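Local atomic coordinates of Protease/Reverse transcriptase/ribonuclease H (PDB entry 7KSF), a protein that combines an aspartyl protease, a reverse transcriptase that makes DNA and a ribonuclease H that cleaves RNA in RNA-DNA hybrids within one foamy-virus polyprotein. Residues V591-D595 / A645-A649; N609-V615 / L738-S743. The protein carries 1 engineered substitution. One frame throughout, in Å; residues are numbered along the deposited sequence.

Interaction 1: residues V591-D595 / A645-A649; sequences VFYTD and AVEFA
Residues 591-595 form an extended strand, and 645-649 lie midway along an α-helix that runs back across it, the short axes lying 8.1 Å apart with N-to-C directions at 155°. The register is set by T594 facing A645 (CA-CA 5.6 Å) and F592 facing A649 (CA-CA 6.5 Å). F592 and T594 direct their CA-CB bonds toward the helix, whereas those of Y593 and D595 point away from 645-649. T594 takes the p rotamer (chi1 62°), which lays CG2 along the helix, 3.3 Å from A645 O and 3.9 Å from A649 CB; its CB stands 3.7 Å from A645 CB. OG1 passes 3.3 Å from CG1 of V646 (m) and hydrogen-bonds to the carbonyl of I663 in the adjoining strand 660-664. F592, with chi1 -81° and chi2 -93°, brings CD1 to 3.8 Å from A649 CB, while A649 O lies over one face of its ring. At the far end the D595 backbone closes in, its O atom 3.2 Å from A645 CB, and its side chain (chi1 t) ends about 3 Å from a bound calcium ion. This is the central strand of the RNase H fold packed under helix 638-654, which carries the calcium ligand E642. About 243 Å² is buried. With alanines at both register positions the helix settles close to the strand, and since hydrogen bonds between the two segments are absent and the T594 hydroxyl bonds within the sheet, cohesion here rests on van der Waals contact, much of it between methyl groups and oxygen atoms.

Interaction 2: residues N609-V615 / L738-S743; sequences NAGMGIV and LATQGS
Backbone packing dominates this contact. Strand 610-615 and helix 738-743 approach to 5.3 Å between axes, with N-to-C directions at 149°, and bury 372 Å². G611 and G613 face the helix, pairing with S743 (CA-CA 3.6 Å) and A739 (CA-CA 3.8 Å); an ideal CB on either glycine would clash, the one on G611 lying 1.9 Å from S743 N. G611 CA sits 3.4 Å from S743 N, and A739 CB 3.3 Å from G613 N. In the RNase H fold this seats the C-terminal helix 727-744 on the second strand of the central sheet. Among polar contacts, A739 CA donates a CH...O contact to M612 O (3.6 Å, 161° at H); G611 O and A739 O, both acceptors, lie 2.8 Å apart, A739 O taking the helical bond from S743 N (3.1 Å). Apolar contact comes from L738, rotamer m,t, whose CD1 lies 3.6 Å from CG2 of V615 (t) and 3.7 Å from I614 O.

Interactions 1 and 2, centred 11 Å apart, lie on opposite faces of the RNase H sheet. Their strands are antiparallel neighbours, joined by probable backbone hydrogen bonds from V615 N to Y593 O (2.9 Å) and from G613 N to D595 O (3.0 Å). Residues facing away from one helix serve the other: M612 turns its side chain to A645, and D595 OD1 packs 3.3 Å from A739 CB. A645 O also lies 3.4 Å from I614 CG1. The side chain of D595 is about 3 Å from the calcium ion, and that of A739 about 5 Å. D595, E642, D665 and D736 cluster there, consistent with the acidic active site of RNases H.

Interaction 1: residues V591-D595 / A645-A649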
loop_
_atom_site.group_PDB
_atom_site.type_symbol
_atom_site.label_atom_id
_atom_site.label_comp_id
_atom_site.label_asym_id
_atom_site.label_seq_id
_atom_site.Cartn_x
_atom_site.Cartn_y
_atom_site.Cartn_z
ATOM N N VAL A 591 25.405 -5.276 10.398
ATOM C CA VAL A 591 25.780 -6.610 10.852
ATOM C C VAL A 591 26.074 -6.531 12.344
ATOM O O VAL A 591 26.857 -5.679 12.783
ATOM C CB VAL A 591 26.994 -7.156 10.080
ATOM C CG1 VAL A 591 27.424 -8.500 10.644
ATOM C CG2 VAL A 591 26.665 -7.275 8.600
ATOM N N PHE A 592 25.443 -7.410 13.116
ATOM C CA PHE A 592 25.562 -7.416 14.569
ATOM C C PHE A 592 26.147 -8.748 15.016
ATOM O O PHE A 592 25.505 -9.794 14.874
ATOM C CB PHE A 592 24.205 -7.168 15.228
ATOM C CG PHE A 592 23.814 -5.721 15.282
ATOM C CD1 PHE A 592 24.103 -4.954 16.399
ATOM C CD2 PHE A 592 23.159 -5.126 14.216
ATOM C CE1 PHE A 592 23.746 -3.620 16.453
ATOM C CE2 PHE A 592 22.798 -3.791 14.267
ATOM C CZ PHE A 592 23.091 -3.037 15.385
ATOM N N TYR A 593 27.366 -8.709 15.545
ATOM C CA TYR A 593 27.990 -9.885 16.133
ATOM C C TYR A 593 27.727 -9.886 17.635
ATOM O O TYR A 593 27.901 -8.861 18.300
ATOM C CB TYR A 593 29.495 -9.904 15.865
ATOM C CG TYR A 593 29.871 -9.885 14.404
ATOM C CD1 TYR A 593 29.865 -11.050 13.649
ATOM C CD2 TYR A 593 30.242 -8.702 13.783
ATOM C CE1 TYR A 593 30.210 -11.036 12.313
ATOM C CE2 TYR A 593 30.588 -8.675 12.448
ATOM C CZ TYR A 593 30.572 -9.845 11.717
ATOM O OH TYR A 593 30.917 -9.827 10.386
ATOM N N THR A 594 27.303 -11.032 18.160
ATOM C CA THR A 594 27.015 -11.165 19.578
ATOM C C THR A 594 27.735 -12.377 20.149
ATOM O O THR A 594 28.169 -13.273 19.418
ATOM C CB THR A 594 25.507 -11.298 19.854
ATOM O OG1 THR A 594 25.004 -12.481 19.218
ATOM C CG2 THR A 594 24.759 -10.081 19.334
ATOM N N ASP A 595 27.848 -12.385 21.473
ATOM C CA ASP A 595 28.480 -13.472 22.211
ATOM C C ASP A 595 28.209 -13.253 23.694
ATOM O O ASP A 595 27.700 -12.206 24.102
ATOM C CB ASP A 595 29.985 -13.539 21.929
ATOM C CG ASP A 595 30.618 -14.817 22.438
ATOM O OD1 ASP A 595 31.002 -14.855 23.626
ATOM O OD2 ASP A 595 30.726 -15.782 21.656
ATOM N N ALA A 645 22.603 -11.047 24.761
ATOM C CA ALA A 645 23.470 -10.332 23.831
ATOM C C ALA A 645 22.724 -9.914 22.571
ATOM O O ALA A 645 23.089 -8.919 21.938
ATOM C CB ALA A 645 24.679 -11.193 23.466
ATOM N N VAL A 646 21.683 -10.651 22.193
ATOM C CA VAL A 646 20.954 -10.318 20.977
ATOM C C VAL A 646 19.759 -9.409 21.258
ATOM O O VAL A 646 19.360 -8.631 20.387
ATOM C CB VAL A 646 20.529 -11.602 20.243
ATOM C CG1 VAL A 646 21.743 -12.479 19.975
ATOM C CG2 VAL A 646 19.485 -12.363 21.039
ATOM N N GLU A 647 19.181 -9.481 22.464
ATOM C CA GLU A 647 18.124 -8.547 22.837
ATOM C C GLU A 647 18.618 -7.112 22.750
ATOM O O GLU A 647 17.902 -6.219 22.280
ATOM C CB GLU A 647 17.623 -8.849 24.250
ATOM C CG GLU A 647 16.602 -7.847 24.776
ATOM C CD GLU A 647 16.595 -7.765 26.292
ATOM O OE1 GLU A 647 17.558 -8.259 26.913
ATOM O OE2 GLU A 647 15.631 -7.203 26.857
ATOM N N PHE A 648 19.849 -6.873 23.202
ATOM C CA PHE A 648 20.471 -5.568 23.020
ATOM C C PHE A 648 20.681 -5.269 21.538
ATOM O O PHE A 648 20.430 -4.149 21.083
ATOM C CB PHE A 648 21.794 -5.528 23.783
ATOM C CG PHE A 648 22.417 -4.174 23.857
ATOM C CD1 PHE A 648 23.357 -3.782 22.920
ATOM C CD2 PHE A 648 22.077 -3.297 24.871
ATOM C CE1 PHE A 648 23.937 -2.536 22.988
ATOM C CE2 PHE A 648 22.655 -2.048 24.944
ATOM C CZ PHE A 648 23.589 -1.667 24.001
ATOM N N ALA A 649 21.125 -6.267 20.770
ATOM C CA ALA A 649 21.403 -6.039 19.354
ATOM C C ALA A 649 20.122 -5.810 18.559
ATOM O O ALA A 649 20.117 -5.032 17.599
ATOM C CB ALA A 649 22.188 -7.213 18.774
#

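Interaction 2: residues N609-V615 / L738-S743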
loop_
_atom_site.group_PDB
_atom_site.type_symbol
_atom_site.label_atom_id
_atom_site.label_comp_id
_atom_site.label_asym_id
_atom_site.label_seq_id
_atom_site.Cartn_x
_atom_site.Cartn_y
_atom_site.Cartn_z
ATOM N N ASN A 609 28.805 -15.502 37.146
ATOM C CA ASN A 609 29.024 -14.156 36.638
ATOM C C ASN A 609 28.995 -14.235 35.118
ATOM O O ASN A 609 29.473 -15.210 34.541
ATOM C CB ASN A 609 30.354 -13.573 37.134
ATOM C CG ASN A 609 30.600 -12.166 36.627
ATOM O OD1 ASN A 609 31.716 -11.819 36.237
ATOM N ND2 ASN A 609 29.553 -11.353 36.614
ATOM N N ALA A 610 28.428 -13.212 34.476
ATOM C CA ALA A 610 28.202 -13.241 33.040
ATOM C C ALA A 610 28.707 -11.962 32.390
ATOM O O ALA A 610 28.888 -10.931 33.043
ATOM C CB ALA A 610 26.716 -13.435 32.704
ATOM N N GLY A 611 28.928 -12.046 31.079
ATOM C CA GLY A 611 29.367 -10.916 30.285
ATOM C C GLY A 611 29.124 -11.133 28.806
ATOM O O GLY A 611 29.584 -12.126 28.233
ATOM N N MET A 612 28.400 -10.213 28.177
ATOM C CA MET A 612 28.030 -10.316 26.773
ATOM C C MET A 612 28.774 -9.269 25.955
ATOM O O MET A 612 29.327 -8.303 26.484
ATOM C CB MET A 612 26.515 -10.154 26.600
ATOM C CG MET A 612 25.993 -8.767 26.936
ATOM S SD MET A 612 24.191 -8.702 26.951
ATOM C CE MET A 612 23.904 -6.945 27.127
ATOM N N GLY A 613 28.788 -9.478 24.641
ATOM C CA GLY A 613 29.475 -8.571 23.744
ATOM C C GLY A 613 28.702 -8.319 22.466
ATOM O O GLY A 613 28.137 -9.251 21.887
ATOM N N ILE A 614 28.669 -7.067 22.016
ATOM C CA ILE A 614 27.905 -6.672 20.840
ATOM C C ILE A 614 28.796 -5.821 19.947
ATOM O O ILE A 614 29.513 -4.937 20.430
ATOM C CB ILE A 614 26.620 -5.901 21.219
ATOM C CG1 ILE A 614 25.689 -6.773 22.074
ATOM C CG2 ILE A 614 25.894 -5.417 19.976
ATOM C CD1 ILE A 614 25.891 -6.625 23.572
ATOM N N VAL A 615 28.755 -6.092 18.641
ATOM C CA VAL A 615 29.553 -5.372 17.653
ATOM C C VAL A 615 28.643 -4.962 16.503
ATOM O O VAL A 615 27.913 -5.797 15.959
ATOM C CB VAL A 615 30.727 -6.224 17.132
ATOM C CG1 VAL A 615 31.474 -5.484 16.035
ATOM C CG2 VAL A 615 31.666 -6.598 18.266
ATOM N N LEU A 738 34.816 -9.182 23.301
ATOM C CA LEU A 738 34.101 -8.233 24.143
ATOM C C LEU A 738 33.258 -8.941 25.192
ATOM O O LEU A 738 33.209 -8.514 26.350
ATOM C CB LEU A 738 33.231 -7.318 23.283
ATOM C CG LEU A 738 33.987 -6.417 22.309
ATOM C CD1 LEU A 738 33.007 -5.590 21.502
ATOM C CD2 LEU A 738 34.968 -5.518 23.046
ATOM N N ALA A 739 32.582 -10.028 24.809
ATOM C CA ALA A 739 31.799 -10.781 25.781
ATOM C C ALA A 739 32.685 -11.332 26.887
ATOM O O ALA A 739 32.294 -11.335 28.061
ATOM C CB ALA A 739 31.042 -11.913 25.087
ATOM N N THR A 740 33.885 -11.789 26.532
ATOM C CA THR A 740 34.802 -12.306 27.539
ATOM C C THR A 740 35.270 -11.196 28.475
ATOM O O THR A 740 35.365 -11.403 29.691
ATOM C CB THR A 740 35.992 -12.990 26.863
ATOM O OG1 THR A 740 35.512 -13.971 25.932
ATOM C CG2 THR A 740 36.873 -13.679 27.892
ATOM N N GLN A 741 35.549 -10.008 27.927
ATOM C CA GLN A 741 35.993 -8.893 28.762
ATOM C C GLN A 741 34.946 -8.530 29.805
ATOM O O GLN A 741 35.281 -8.312 30.976
ATOM C CB GLN A 741 36.318 -7.679 27.892
ATOM C CG GLN A 741 37.539 -7.855 27.018
ATOM C CD GLN A 741 37.903 -6.592 26.271
ATOM O OE1 GLN A 741 37.212 -5.578 26.368
ATOM N NE2 GLN A 741 38.997 -6.645 25.523
ATOM N N GLY A 742 33.679 -8.452 29.401
ATOM C CA GLY A 742 32.626 -8.163 30.357
ATOM C C GLY A 742 32.434 -9.263 31.379
ATOM O O GLY A 742 32.065 -8.990 32.523
ATOM N N SER A 743 32.684 -10.517 30.990
ATOM C CA SER A 743 32.513 -11.616 31.933
ATOM C C SER A 743 33.596 -11.614 33.003
ATOM O O SER A 743 33.398 -12.182 34.085
ATOM C CB SER A 743 32.504 -12.951 31.189
ATOM O OG SER A 743 32.288 -14.029 32.087
#